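PDB 5D2E: MlnE from Bacillus amyloliquefaciens subsp. plantarum, which carries, in this N-terminal piece of a macrolactin assembly-line protein, a B-type ketoreductase domain that binds NADP and probably reduces the beta-keto group of the growing polyketide. Local coordinates for residues A[112-115]-A[116-120]; A[488-492]-A[493-497]. All blocks are in the same frame, centred on the assembly; numbering follows the deposited sequence.

Contact 1. Residues A[112-115]-A[116-120]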
ATOM      1  N   ASP A 112     -12.626 -23.966   2.858  1.00 34.75           N
ATOM      2  CA  ASP A 112     -12.986 -24.894   3.933  1.00 35.63           C
ATOM      3  C   ASP A 112     -12.993 -26.299   3.510  1.00 32.73           C
ATOM      4  O   ASP A 112     -12.490 -27.189   4.237  1.00 31.51           O
ATOM      5  CB  ASP A 112     -14.368 -24.574   4.528  1.00 34.64           C
ATOM      6  CG  ASP A 112     -14.376 -23.310   5.268  1.00 37.96           C
ATOM      7  OD1 ASP A 112     -13.378 -22.914   5.928  1.00 37.94           O
ATOM      8  OD2 ASP A 112     -15.439 -22.678   5.198  1.00 56.06           O
ATOM      9  N   ALA A 113     -13.622 -26.539   2.350  1.00 32.20           N
ATOM     10  CA  ALA A 113     -13.683 -27.863   1.755  1.00 32.42           C
ATOM     11  C   ALA A 113     -12.293 -28.410   1.495  1.00 29.81           C
ATOM     12  O   ALA A 113     -12.018 -29.562   1.812  1.00 30.82           O
ATOM     13  CB  ALA A 113     -14.445 -27.827   0.450  1.00 35.76           C
ATOM     14  N   LEU A 114     -11.416 -27.576   0.901  1.00 30.34           N
ATOM     15  CA  LEU A 114     -10.040 -27.983   0.682  1.00 27.76           C
ATOM     16  C   LEU A 114      -9.363 -28.409   1.980  1.00 27.30           C
ATOM     17  O   LEU A 114      -8.711 -29.453   2.001  1.00 27.23           O
ATOM     18  CB  LEU A 114      -9.210 -26.860   0.049  1.00 26.53           C
ATOM     19  CG  LEU A 114      -7.765 -27.158  -0.300  1.00 24.97           C
ATOM     20  CD1 LEU A 114      -7.657 -28.255  -1.368  1.00 27.19           C
ATOM     21  CD2 LEU A 114      -7.070 -25.911  -0.781  1.00 26.84           C
ATOM     22  N   CYS A 115      -9.431 -27.552   3.017  1.00 25.68           N
ATOM     23  CA  CYS A 115      -8.859 -27.899   4.309  1.00 28.47           C
ATOM     24  C   CYS A 115      -9.447 -29.232   4.866  1.00 27.60           C
ATOM     25  O   CYS A 115      -8.731 -30.062   5.350  1.00 27.26           O
ATOM     26  CB  CYS A 115      -9.096 -26.800   5.337  1.00 29.48           C
ATOM     27  SG  CYS A 115      -8.354 -25.229   4.945  1.00 34.45           S
ATOM     28  N   GLY A 116     -10.748 -29.383   4.773  1.00 29.91           N
ATOM     29  CA  GLY A 116     -11.441 -30.582   5.265  1.00 32.60           C
ATOM     30  C   GLY A 116     -10.956 -31.809   4.559  1.00 31.31           C
ATOM     31  O   GLY A 116     -10.569 -32.800   5.183  1.00 29.88           O
ATOM     32  N   VAL A 117     -10.868 -31.733   3.241  1.00 27.94           N
ATOM     33  CA  VAL A 117     -10.413 -32.889   2.513  1.00 28.23           C
ATOM     34  C   VAL A 117      -8.971 -33.262   2.799  1.00 25.32           C
ATOM     35  O   VAL A 117      -8.648 -34.441   3.014  1.00 26.83           O
ATOM     36  CB  VAL A 117     -10.679 -32.725   0.989  1.00 28.34           C
ATOM     37  CG1 VAL A 117     -10.029 -33.863   0.230  1.00 29.20           C
ATOM     38  CG2 VAL A 117     -12.174 -32.717   0.713  1.00 30.89           C
ATOM     39  N   LEU A 118      -8.067 -32.261   2.819  1.00 26.90           N
ATOM     40  CA  LEU A 118      -6.670 -32.548   3.095  1.00 27.19           C
ATOM     41  C   LEU A 118      -6.478 -33.165   4.491  1.00 26.36           C
ATOM     42  O   LEU A 118      -5.681 -34.062   4.660  1.00 29.36           O
ATOM     43  CB  LEU A 118      -5.821 -31.305   2.942  1.00 27.24           C
ATOM     44  CG  LEU A 118      -5.745 -30.795   1.481  1.00 26.67           C
ATOM     45  CD1 LEU A 118      -4.958 -29.488   1.504  1.00 30.08           C
ATOM     46  CD2 LEU A 118      -5.117 -31.776   0.521  1.00 30.22           C
ATOM     47  N   ARG A 119      -7.241 -32.679   5.460  1.00 27.45           N
ATOM     48  CA  ARG A 119      -7.160 -33.215   6.803  1.00 27.18           C
ATOM     49  C   ARG A 119      -7.620 -34.674   6.804  1.00 25.49           C
ATOM     50  O   ARG A 119      -6.936 -35.556   7.362  1.00 27.23           O
ATOM     51  CB  ARG A 119      -7.940 -32.348   7.767  1.00 27.00           C
ATOM     52  CG  ARG A 119      -7.169 -31.041   8.093  1.00 30.39           C
ATOM     53  CD  ARG A 119      -7.735 -30.300   9.270  1.00 30.72           C
ATOM     54  NE  ARG A 119      -7.779 -31.079  10.523  1.00 28.25           N
ATOM     55  CZ  ARG A 119      -8.380 -30.660  11.632  1.00 30.57           C
ATOM     56  NH1 ARG A 119      -8.984 -29.483  11.647  1.00 29.68           N
ATOM     57  NH2 ARG A 119      -8.443 -31.433  12.706  1.00 28.82           N
ATOM     58  N   SER A 120      -8.679 -34.940   6.074  1.00 28.70           N
ATOM     59  CA  SER A 120      -9.170 -36.302   5.959  1.00 28.37           C
ATOM     60  C   SER A 120      -8.172 -37.238   5.293  1.00 28.40           C
ATOM     61  O   SER A 120      -8.211 -38.455   5.542  1.00 27.68           O
ATOM     62  CB  SER A 120     -10.501 -36.335   5.188  1.00 28.53           C
ATOM     63  OG  SER A 120     -11.537 -35.570   5.832  1.00 30.09           O
TER
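Asp112 to Cys115 hand their carbonyl oxygens to the amides of Gly116 to Arg119 in four consecutive i to i+4 bonds, about two turns of regular alpha helix, the shortest being Val117 N to Ala113 O at 2.8 Å. All four are fairly straight; Leu118 N, for one, meets Leu114 O with an N-H...O angle of 169°. The apolar pair here is Leu114 and Leu118, whose side chains lie alongside each other and point the same way. Leu114 CG sits 4.1 Å from Leu118 CD1, and the methyl CD1 of Leu114 comes equally near that same methyl. In Leu114 CG stands opposite the backbone N (chi1 -177°), which leaves CG and CD1 beside the CD1 methyl of Leu118. Leu118, with CG beside its own N, drapes over the preceding turn instead: its CG is 3.3 Å from Leu114 O. Val117 does something similar with one branch only, CG2 resting 3.3 Å from Ala113 O. At the end of the helix Ser120 folds back, and its OG donates to Gly116 O at 3.0 Å from above the carbonyl plane, so this oxygen takes both the hydroxyl and the amide N of Ser120. The helix, 108-120, belongs to the Rossmann-like N-terminal part of the ketoreductase, probably its structural subdomain, remote from the NADP site. Leu114, Val117 and Leu118 all pack on Phe101 of strand 100-103, while Ala113 and Val117 touch Phe93 in a loop. On another flank Cys115 meets Phe162 of helix 141-164, and just past that helix Asn165 gives its ND2 to Asp112 OD1, tying the two helices together.

Contact 2. Residues A[488-492]-A[493-497]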
ATOM      1  N   MET A 488       8.093  17.680  -0.155  1.00 31.68           N
ATOM      2  CA  MET A 488       7.677  18.245  -1.415  1.00 32.38           C
ATOM      3  C   MET A 488       8.830  18.851  -2.240  1.00 38.78           C
ATOM      4  O   MET A 488       8.674  19.031  -3.426  1.00 35.97           O
ATOM      5  CB  MET A 488       6.587  19.289  -1.188  1.00 33.75           C
ATOM      6  CG  MET A 488       5.256  18.749  -0.721  1.00 35.24           C
ATOM      7  SD  MET A 488       4.465  17.608  -1.919  1.00 34.93           S
ATOM      8  CE  MET A 488       3.972  18.757  -3.188  1.00 35.84           C
ATOM      9  N   SER A 489       9.967  19.127  -1.606  1.00 35.41           N
ATOM     10  CA  SER A 489      11.093  19.773  -2.264  1.00 42.19           C
ATOM     11  C   SER A 489      12.107  18.696  -2.682  1.00 44.04           C
ATOM     12  O   SER A 489      13.128  18.990  -3.296  1.00 43.05           O
ATOM     13  CB  SER A 489      11.739  20.793  -1.292  1.00 46.76           C
ATOM     14  OG  SER A 489      12.604  20.090  -0.370  1.00 50.18           O
ATOM     15  N   ARG A 490      11.829  17.437  -2.390  1.00 37.76           N
ATOM     16  CA  ARG A 490      12.770  16.391  -2.736  1.00 38.14           C
ATOM     17  C   ARG A 490      12.347  15.725  -4.018  1.00 33.92           C
ATOM     18  O   ARG A 490      11.358  16.142  -4.622  1.00 41.10           O
ATOM     19  CB  ARG A 490      12.884  15.417  -1.614  1.00 43.35           C
ATOM     20  CG  ARG A 490      13.609  16.040  -0.439  1.00 44.69           C
ATOM     21  CD  ARG A 490      13.714  15.082   0.711  1.00 46.26           C
ATOM     22  NE  ARG A 490      14.892  15.509   1.460  1.00 59.91           N
ATOM     23  CZ  ARG A 490      16.124  15.040   1.273  1.00 50.53           C
ATOM     24  NH1 ARG A 490      16.381  14.010   0.439  1.00 53.35           N
ATOM     25  NH2 ARG A 490      17.083  15.557   1.996  1.00 54.49           N
ATOM     26  N   SER A 491      13.120  14.760  -4.487  1.00 35.45           N
ATOM     27  CA  SER A 491      12.792  14.090  -5.752  1.00 39.50           C
ATOM     28  C   SER A 491      12.168  12.695  -5.571  1.00 37.51           C
ATOM     29  O   SER A 491      11.651  12.169  -6.523  1.00 42.73           O
ATOM     30  CB  SER A 491      14.021  13.988  -6.673  1.00 42.32           C
ATOM     31  OG  SER A 491      14.966  13.165  -6.053  1.00 48.14           O
ATOM     32  N   ALA A 492      12.175  12.124  -4.379  1.00 34.67           N
ATOM     33  CA  ALA A 492      11.569  10.822  -4.195  1.00 35.03           C
ATOM     34  C   ALA A 492      10.057  10.897  -4.394  1.00 34.95           C
ATOM     35  O   ALA A 492       9.386  11.865  -4.017  1.00 32.85           O
ATOM     36  CB  ALA A 492      11.903  10.246  -2.830  1.00 35.57           C
ATOM     37  N   SER A 493       9.505   9.851  -4.977  1.00 31.64           N
ATOM     38  CA  SER A 493       8.037   9.805  -5.135  1.00 31.27           C
ATOM     39  C   SER A 493       7.350   9.043  -3.992  1.00 27.39           C
ATOM     40  O   SER A 493       6.114   9.022  -3.934  1.00 27.45           O
ATOM     41  CB  SER A 493       7.678   9.263  -6.521  1.00 32.82           C
ATOM     42  OG  SER A 493       8.120   7.967  -6.623  1.00 39.22           O
ATOM     43  N   GLN A 494       8.125   8.389  -3.146  1.00 25.97           N
ATOM     44  CA  GLN A 494       7.609   7.800  -1.901  1.00 27.87           C
ATOM     45  C   GLN A 494       8.554   8.137  -0.763  1.00 28.08           C
ATOM     46  O   GLN A 494       9.782   7.851  -0.845  1.00 29.23           O
ATOM     47  CB  GLN A 494       7.501   6.285  -1.952  1.00 29.29           C
ATOM     48  CG  GLN A 494       6.928   5.692  -0.614  1.00 32.88           C
ATOM     49  CD  GLN A 494       6.893   4.153  -0.571  1.00 35.52           C
ATOM     50  OE1 GLN A 494       7.268   3.490  -1.534  1.00 32.68           O
ATOM     51  NE2 GLN A 494       6.480   3.600   0.544  1.00 33.71           N
ATOM     52  N   LEU A 495       8.012   8.755   0.295  1.00 27.00           N
ATOM     53  CA  LEU A 495       8.803   9.072   1.478  1.00 27.53           C
ATOM     54  C   LEU A 495       8.037   8.670   2.738  1.00 25.91           C
ATOM     55  O   LEU A 495       6.834   8.852   2.796  1.00 29.54           O
ATOM     56  CB  LEU A 495       9.129  10.584   1.524  1.00 30.18           C
ATOM     57  CG  LEU A 495      10.169  11.064   0.475  1.00 28.91           C
ATOM     58  CD1 LEU A 495      10.150  12.570   0.429  1.00 33.44           C
ATOM     59  CD2 LEU A 495      11.567  10.574   0.814  1.00 30.37           C
ATOM     60  N   ALA A 496       8.742   8.044   3.665  1.00 26.58           N
ATOM     61  CA  ALA A 496       8.217   7.692   4.972  1.00 27.46           C
ATOM     62  C   ALA A 496       8.718   8.695   6.030  1.00 29.42           C
ATOM     63  O   ALA A 496       9.867   9.062   6.060  1.00 28.92           O
ATOM     64  CB  ALA A 496       8.621   6.342   5.379  1.00 28.68           C
ATOM     65  N   VAL A 497       7.811   9.060   6.921  1.00 32.72           N
ATOM     66  CA  VAL A 497       8.105   9.987   8.006  1.00 33.87           C
ATOM     67  C   VAL A 497       8.004   9.175   9.276  1.00 32.32           C
ATOM     68  O   VAL A 497       6.987   8.545   9.510  1.00 31.11           O
ATOM     69  CB  VAL A 497       7.146  11.177   8.049  1.00 35.50           C
ATOM     70  CG1 VAL A 497       7.514  12.072   9.252  1.00 34.40           C
ATOM     71  CG2 VAL A 497       7.127  12.020   6.760  1.00 36.57           C
TER
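Ala492 and Leu495 make the close part of this bend: the methyl CB of Ala492 rests 3.7 Å from Leu495 CD2 and 3.8 Å from Leu495 CG. The leucine gets there because its CG stands beside its own backbone N (chi1 -72°), with the CB already directed at the preceding loop, so CD2 reaches back to the methyl of Ala492. Its other branch, CD1, serves Arg490, whose aliphatic CD lies 4.4 Å away, a looser touch. No hydrogen bond joins 488-492 to 493-497; between them there is mainly this small apolar contact. Val258 adds to the apolar patch, touching Arg490 and Leu495, and the side chain of Glu39 on strand 35-46 lies against Ala492 and Leu495. Beyond its CD the arginine turns polar, and NH2 donates to Lys259 O. The carbonyl of Arg490 in turn accepts from Lys443 NZ, which anchors the loop to the start of strand 443-453.

The outer side is quite different. Ser491 is exposed and its side chain is directed away from the strand. Ser493 also points away from 488-492, but meets Thr432 of helix 419-437. Gln494 heads for the same helix, touching Asp429, with NE2 bonded to Asn448 OD1. From here the strand is held by its neighbours: Leu495 pairs its backbone with Ser446 and Asn448, and Ala496 pairs with Tyr38. The arrangement is thus a helix-to-strand connection, leading from helix 477-488 into strand 494-499, which runs parallel to 443-453 in the Rossmann-type ketoreductase fold and antiparallel to 35-46 on its other side.

In the fold
Contact 1 comes first along the chain and contact 2 near its end, the two in series. Their centres are 47 Å apart, with about 33 Å between nearest atoms, and they lie on opposite sides of the chain's centre. Helix 108-120 packs in the N-terminal Rossmann-like region, whereas strand 494-499 runs parallel to strand 443-453 of the NADP-binding half and antiparallel to strand 35-46. Strand 35-46 also pairs with 249-257, which leads through 242-245 into the N-terminal sheet. Contact 2 therefore lies where the chain's early and late parts meet, while contact 1 sits at the far end of the cofactor-free half.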